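Local structure of putative oxygenase (Streptomyces viridochromogenes Tue57, 4XAA) at residues 43-57 with 66-79. The protein probably acts as an iron- and 2-oxoglutarate-dependent oxygenase of the phytanoyl-CoA dioxygenase family, with oxidative cyclization in orthosomycin biosynthesis as its setting. Sequence-based numbering, arbitrary orientation.
Sequences ITRFTDEGLRSDDYW and RPVLYRVHNLEKQD
Tyr56 and Trp57 pair antiparallel with Val72 and Arg71, forming the hairpin at one edge of the major sheet of the double-stranded beta-helix, and a classic beta bulge sets Tyr70 and Arg71 together opposite Trp57. Trp57 O therefore accepts two bonds, from Tyr70 N (2.9 Å, straight at 179°) and from Arg71 N (3.2 Å). Arg71 CD, 3.4 Å from Trp57 CE3, and the His73 imidazole share one face of the broad, flat indole, His73 offset toward CZ2 in a stack with planes 23° apart. Arg71 NE donates to His73 ND1 in the imidazole plane, which fixes the rotation of that ring.

On the face bearing Tyr56, Leu69 wedges between strand and helix 29-47; its CG, anti to the backbone N (chi1 -178°), sends CD1 to Tyr56 CD2 (3.8 Å), while CB covers the Phe46 ring. Over that ring's opposite face sits Arg52 NH1, held by hydrogen bonds to Phe46 O and Leu51 O.

Asp55, short and doubly accepting, bonds to residues on either side of the 3-10 segment 75-77. Asn74 ND2 meets its OD1 at 2.7 Å, syn but well tilted from the carboxylate plane; Gln78 NE2 reaches Asp55 OD2 at 2.8 Å from above that plane.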
loop_
_atom_site.group_PDB
_atom_site.type_symbol
_atom_site.label_atom_id
_atom_site.label_comp_id
_atom_site.label_asym_id
_atom_site.label_seq_id
_atom_site.Cartn_x
_atom_site.Cartn_y
_atom_site.Cartn_z
ATOM N N ILE A 43 11.760 8.323 8.281
ATOM C CA ILE A 43 12.745 7.503 7.602
ATOM C C ILE A 43 14.150 7.955 7.945
ATOM O O ILE A 43 15.016 7.130 8.198
ATOM C CB ILE A 43 12.550 7.522 6.084
ATOM C CG1 ILE A 43 11.264 6.793 5.697
ATOM C CG2 ILE A 43 13.692 6.826 5.387
ATOM C CD1 ILE A 43 10.747 7.187 4.319
ATOM N N THR A 44 14.379 9.260 7.974
ATOM C CA THR A 44 15.720 9.766 8.243
ATOM C C THR A 44 16.227 9.398 9.634
ATOM O O THR A 44 17.430 9.395 9.860
ATOM C CB THR A 44 15.809 11.297 8.104
ATOM O OG1 THR A 44 15.082 11.905 9.169
ATOM C CG2 THR A 44 15.252 11.759 6.781
ATOM N N ARG A 45 15.331 9.101 10.570
ATOM C CA ARG A 45 15.768 8.684 11.907
ATOM C C ARG A 45 16.462 7.336 11.828
ATOM O O ARG A 45 17.467 7.090 12.489
ATOM C CB ARG A 45 14.597 8.611 12.879
ATOM C CG ARG A 45 14.080 9.966 13.286
ATOM C CD ARG A 45 12.722 9.859 13.954
ATOM N NE ARG A 45 12.201 11.173 14.305
ATOM C CZ ARG A 45 10.977 11.395 14.771
ATOM N NH1 ARG A 45 10.128 10.390 14.940
ATOM N NH2 ARG A 45 10.601 12.626 15.067
ATOM N N PHE A 46 15.909 6.462 11.004
ATOM C CA PHE A 46 16.528 5.185 10.770
ATOM C C PHE A 46 17.820 5.355 9.986
ATOM O O PHE A 46 18.891 4.905 10.404
ATOM C CB PHE A 46 15.582 4.260 10.009
ATOM C CG PHE A 46 16.152 2.900 9.770
ATOM C CD1 PHE A 46 16.950 2.651 8.666
ATOM C CD2 PHE A 46 15.896 1.863 10.658
ATOM C CE1 PHE A 46 17.486 1.400 8.458
ATOM C CE2 PHE A 46 16.422 0.617 10.441
ATOM C CZ PHE A 46 17.221 0.386 9.339
ATOM N N THR A 47 17.695 5.999 8.834
ATOM C CA THR A 47 18.763 6.032 7.850
ATOM C C THR A 47 19.927 6.908 8.268
ATOM O O THR A 47 21.081 6.563 8.047
ATOM C CB THR A 47 18.261 6.549 6.509
ATOM O OG1 THR A 47 17.895 7.926 6.651
ATOM C CG2 THR A 47 17.064 5.740 6.035
ATOM N N ASP A 48 19.628 8.056 8.859
ATOM C CA ASP A 48 20.665 9.051 9.065
ATOM C C ASP A 48 21.107 9.113 10.513
ATOM O O ASP A 48 22.283 9.325 10.791
ATOM C CB ASP A 48 20.175 10.422 8.595
ATOM C CG ASP A 48 19.868 10.445 7.106
ATOM O OD1 ASP A 48 20.351 9.539 6.390
ATOM O OD2 ASP A 48 19.152 11.363 6.646
ATOM N N GLU A 49 20.162 8.900 11.423
ATOM C CA GLU A 49 20.389 9.109 12.848
ATOM C C GLU A 49 20.510 7.784 13.606
ATOM O O GLU A 49 20.795 7.770 14.791
ATOM C CB GLU A 49 19.264 9.974 13.436
ATOM C CG GLU A 49 19.199 11.373 12.825
ATOM C CD GLU A 49 17.932 12.150 13.190
ATOM O OE1 GLU A 49 17.186 11.715 14.100
ATOM O OE2 GLU A 49 17.688 13.202 12.556
ATOM N N GLY A 50 20.282 6.678 12.909
ATOM C CA GLY A 50 20.566 5.360 13.440
ATOM C C GLY A 50 19.556 4.724 14.382
ATOM O O GLY A 50 19.932 3.889 15.200
ATOM N N LEU A 51 18.283 5.095 14.279
ATOM C CA LEU A 51 17.265 4.478 15.123
ATOM C C LEU A 51 16.961 3.055 14.678
ATOM O O LEU A 51 16.778 2.791 13.487
ATOM C CB LEU A 51 15.971 5.287 15.112
ATOM C CG LEU A 51 14.860 4.599 15.909
ATOM C CD1 LEU A 51 15.050 4.846 17.406
ATOM C CD2 LEU A 51 13.480 5.034 15.456
ATOM N N ARG A 52 16.903 2.148 15.647
ATOM C CA ARG A 52 16.540 0.764 15.406
ATOM C C ARG A 52 15.455 0.389 16.393
ATOM O O ARG A 52 15.700 0.363 17.595
ATOM C CB ARG A 52 17.753 -0.172 15.560
ATOM C CG ARG A 52 18.903 0.120 14.602
ATOM C CD ARG A 52 18.536 -0.221 13.168
ATOM N NE ARG A 52 19.656 0.016 12.258
ATOM C CZ ARG A 52 19.975 1.203 11.741
ATOM N NH1 ARG A 52 19.255 2.284 12.031
ATOM N NH2 ARG A 52 21.018 1.309 10.928
ATOM N N SER A 53 14.257 0.110 15.893
ATOM C CA SER A 53 13.161 -0.318 16.755
ATOM C C SER A 53 12.371 -1.418 16.083
ATOM O O SER A 53 12.561 -1.708 14.900
ATOM C CB SER A 53 12.241 0.863 17.110
ATOM O OG SER A 53 10.861 0.518 17.004
ATOM N N ASP A 54 11.467 -2.013 16.845
ATOM C CA ASP A 54 10.723 -3.160 16.375
ATOM C C ASP A 54 9.855 -2.814 15.175
ATOM O O ASP A 54 9.762 -3.598 14.233
ATOM C CB ASP A 54 9.869 -3.736 17.499
ATOM C CG ASP A 54 9.454 -5.172 17.231
ATOM O OD1 ASP A 54 10.320 -6.076 17.384
ATOM O OD2 ASP A 54 8.268 -5.389 16.867
ATOM N N ASP A 55 9.233 -1.639 15.207
ATOM C CA ASP A 55 8.393 -1.188 14.096
ATOM C C ASP A 55 9.155 -0.807 12.822
ATOM O O ASP A 55 8.550 -0.696 11.752
ATOM C CB ASP A 55 7.535 -0.005 14.537
ATOM C CG ASP A 55 6.475 -0.408 15.528
ATOM O OD1 ASP A 55 5.928 -1.518 15.354
ATOM O OD2 ASP A 55 6.214 0.369 16.484
ATOM N N TYR A 56 10.464 -0.601 12.914
ATOM C CA TYR A 56 11.257 -0.335 11.712
ATOM C C TYR A 56 11.794 -1.641 11.096
ATOM O O TYR A 56 12.850 -2.135 11.487
ATOM C CB TYR A 56 12.409 0.609 12.028
ATOM C CG TYR A 56 12.013 2.061 12.179
ATOM C CD1 TYR A 56 11.149 2.466 13.183
ATOM C CD2 TYR A 56 12.521 3.032 11.330
ATOM C CE1 TYR A 56 10.802 3.782 13.330
ATOM C CE2 TYR A 56 12.173 4.368 11.475
ATOM C CZ TYR A 56 11.316 4.735 12.474
ATOM O OH TYR A 56 10.961 6.055 12.633
ATOM N N TRP A 57 11.053 -2.202 10.145
ATOM C CA TRP A 57 11.438 -3.468 9.519
ATOM C C TRP A 57 12.491 -3.252 8.456
ATOM O O TRP A 57 12.293 -2.453 7.536
ATOM C CB TRP A 57 10.243 -4.164 8.878
ATOM C CG TRP A 57 9.173 -4.534 9.820
ATOM C CD1 TRP A 57 9.074 -4.182 11.126
ATOM C CD2 TRP A 57 8.017 -5.323 9.523
ATOM N NE1 TRP A 57 7.933 -4.701 11.665
ATOM C CE2 TRP A 57 7.263 -5.409 10.702
ATOM C CE3 TRP A 57 7.542 -5.951 8.364
ATOM C CZ2 TRP A 57 6.059 -6.106 10.772
ATOM C CZ3 TRP A 57 6.351 -6.649 8.433
ATOM C CH2 TRP A 57 5.620 -6.719 9.631
ATOM N N ARG A 66 24.643 0.076 5.523
ATOM C CA ARG A 66 23.577 0.142 6.528
ATOM C C ARG A 66 22.397 -0.729 6.062
ATOM O O ARG A 66 22.196 -0.890 4.855
ATOM C CB ARG A 66 23.133 1.597 6.740
ATOM C CG ARG A 66 21.628 1.804 6.749
ATOM C CD ARG A 66 21.199 3.263 6.876
ATOM N NE ARG A 66 20.949 3.911 5.588
ATOM C CZ ARG A 66 19.930 3.631 4.773
ATOM N NH1 ARG A 66 19.050 2.686 5.083
ATOM N NH2 ARG A 66 19.797 4.294 3.629
ATOM N N PRO A 67 21.621 -1.308 7.005
ATOM C CA PRO A 67 20.490 -2.154 6.586
ATOM C C PRO A 67 19.461 -1.395 5.727
ATOM O O PRO A 67 19.412 -0.160 5.730
ATOM C CB PRO A 67 19.862 -2.600 7.917
ATOM C CG PRO A 67 20.888 -2.350 8.940
ATOM C CD PRO A 67 21.707 -1.194 8.469
ATOM N N VAL A 68 18.644 -2.136 4.990
ATOM C CA VAL A 68 17.634 -1.515 4.147
ATOM C C VAL A 68 16.301 -1.489 4.869
ATOM O O VAL A 68 15.723 -2.534 5.166
ATOM C CB VAL A 68 17.480 -2.251 2.798
ATOM C CG1 VAL A 68 16.291 -1.710 2.018
ATOM C CG2 VAL A 68 18.754 -2.129 1.980
ATOM N N LEU A 69 15.829 -0.283 5.159
ATOM C CA LEU A 69 14.504 -0.076 5.729
ATOM C C LEU A 69 13.453 -0.320 4.649
ATOM O O LEU A 69 13.590 0.189 3.543
ATOM C CB LEU A 69 14.386 1.342 6.297
ATOM C CG LEU A 69 13.073 1.726 6.992
ATOM C CD1 LEU A 69 12.866 0.907 8.250
ATOM C CD2 LEU A 69 13.050 3.215 7.297
ATOM N N TYR A 70 12.431 -1.120 4.948
ATOM C CA TYR A 70 11.361 -1.328 3.981
ATOM C C TYR A 70 9.969 -1.165 4.591
ATOM O O TYR A 70 8.980 -1.129 3.869
ATOM C CB TYR A 70 11.486 -2.701 3.304
ATOM C CG TYR A 70 11.385 -3.902 4.218
ATOM C CD1 TYR A 70 10.155 -4.475 4.517
ATOM C CD2 TYR A 70 12.527 -4.483 4.760
ATOM C CE1 TYR A 70 10.065 -5.582 5.350
ATOM C CE2 TYR A 70 12.447 -5.578 5.586
ATOM C CZ TYR A 70 11.214 -6.128 5.884
ATOM O OH TYR A 70 11.139 -7.238 6.706
ATOM N N ARG A 71 9.883 -1.039 5.909
ATOM C CA ARG A 71 8.588 -0.773 6.524
ATOM C C ARG A 71 8.682 -0.088 7.875
ATOM O O ARG A 71 9.586 -0.339 8.660
ATOM C CB ARG A 71 7.788 -2.067 6.669
ATOM C CG ARG A 71 6.348 -1.873 7.081
ATOM C CD ARG A 71 5.739 -3.203 7.329
ATOM N NE ARG A 71 4.293 -3.211 7.529
ATOM C CZ ARG A 71 3.417 -3.579 6.596
ATOM N NH1 ARG A 71 3.820 -3.944 5.385
ATOM N NH2 ARG A 71 2.129 -3.587 6.876
ATOM N N VAL A 72 7.749 0.818 8.108
ATOM C CA VAL A 72 7.476 1.301 9.437
ATOM C C VAL A 72 6.092 0.793 9.827
ATOM O O VAL A 72 5.091 1.173 9.241
ATOM C CB VAL A 72 7.542 2.810 9.528
ATOM C CG1 VAL A 72 7.385 3.233 10.977
ATOM C CG2 VAL A 72 8.864 3.303 8.984
ATOM N N HIS A 73 6.066 -0.106 10.805
ATOM C CA HIS A 73 4.854 -0.797 11.215
ATOM C C HIS A 73 4.178 0.039 12.267
ATOM O O HIS A 73 4.804 0.932 12.832
ATOM C CB HIS A 73 5.197 -2.180 11.755
ATOM C CG HIS A 73 4.075 -3.164 11.686
ATOM N ND1 HIS A 73 3.490 -3.546 10.496
ATOM C CD2 HIS A 73 3.451 -3.872 12.658
ATOM C CE1 HIS A 73 2.548 -4.442 10.737
ATOM N NE2 HIS A 73 2.507 -4.659 12.043
ATOM N N ASN A 74 2.907 -0.238 12.524
ATOM C CA ASN A 74 2.161 0.536 13.494
ATOM C C ASN A 74 2.335 2.034 13.268
ATOM O O ASN A 74 2.688 2.774 14.182
ATOM C CB ASN A 74 2.602 0.153 14.901
ATOM C CG ASN A 74 2.287 -1.289 15.224
ATOM O OD1 ASN A 74 1.153 -1.737 15.053
ATOM N ND2 ASN A 74 3.292 -2.029 15.686
ATOM N N LEU A 75 2.114 2.475 12.036
ATOM C CA LEU A 75 2.431 3.848 11.669
ATOM C C LEU A 75 1.674 4.876 12.519
ATOM O O LEU A 75 2.213 5.932 12.836
ATOM C CB LEU A 75 2.144 4.072 10.182
ATOM C CG LEU A 75 2.532 5.411 9.550
ATOM C CD1 LEU A 75 4.030 5.652 9.666
ATOM C CD2 LEU A 75 2.093 5.457 8.100
ATOM N N GLU A 76 0.444 4.550 12.909
ATOM C CA GLU A 76 -0.391 5.490 13.656
ATOM C C GLU A 76 0.070 5.673 15.099
ATOM O O GLU A 76 -0.416 6.551 15.809
ATOM C CB GLU A 76 -1.853 5.032 13.628
ATOM C CG GLU A 76 -2.242 3.972 14.654
ATOM C CD GLU A 76 -1.719 2.585 14.339
ATOM O OE1 GLU A 76 -0.849 2.450 13.454
ATOM O OE2 GLU A 76 -2.184 1.616 14.986
ATOM N N LYS A 77 1.016 4.841 15.523
ATOM C CA LYS A 77 1.550 4.901 16.885
ATOM C C LYS A 77 2.861 5.652 16.925
ATOM O O LYS A 77 3.410 5.882 17.995
ATOM C CB LYS A 77 1.768 3.494 17.459
ATOM C CG LYS A 77 0.684 3.009 18.360
ATOM C CD LYS A 77 -0.476 2.477 17.597
ATOM C CE LYS A 77 -1.439 1.772 18.548
ATOM N NZ LYS A 77 -2.839 1.842 18.022
ATOM N N GLN A 78 3.384 6.008 15.760
ATOM C CA GLN A 78 4.742 6.509 15.706
ATOM C C GLN A 78 4.751 7.976 16.068
ATOM O O GLN A 78 3.724 8.641 16.042
ATOM C CB GLN A 78 5.357 6.275 14.326
ATOM C CG GLN A 78 5.383 4.811 13.893
ATOM C CD GLN A 78 6.190 3.908 14.834
ATOM O OE1 GLN A 78 7.256 4.283 15.316
ATOM N NE2 GLN A 78 5.671 2.712 15.096
ATOM N N ASP A 79 5.913 8.477 16.445
ATOM C CA ASP A 79 6.011 9.869 16.828
ATOM C C ASP A 79 6.225 10.744 15.603
ATOM O O ASP A 79 7.368 10.993 15.208
ATOM C CB ASP A 79 7.145 10.084 17.830
ATOM C CG ASP A 79 7.356 11.549 18.148
ATOM O OD1 ASP A 79 6.410 12.350 17.931
ATOM O OD2 ASP A 79 8.460 11.908 18.605
HETATM O O HOH W 1 9.240 2.459 16.792
#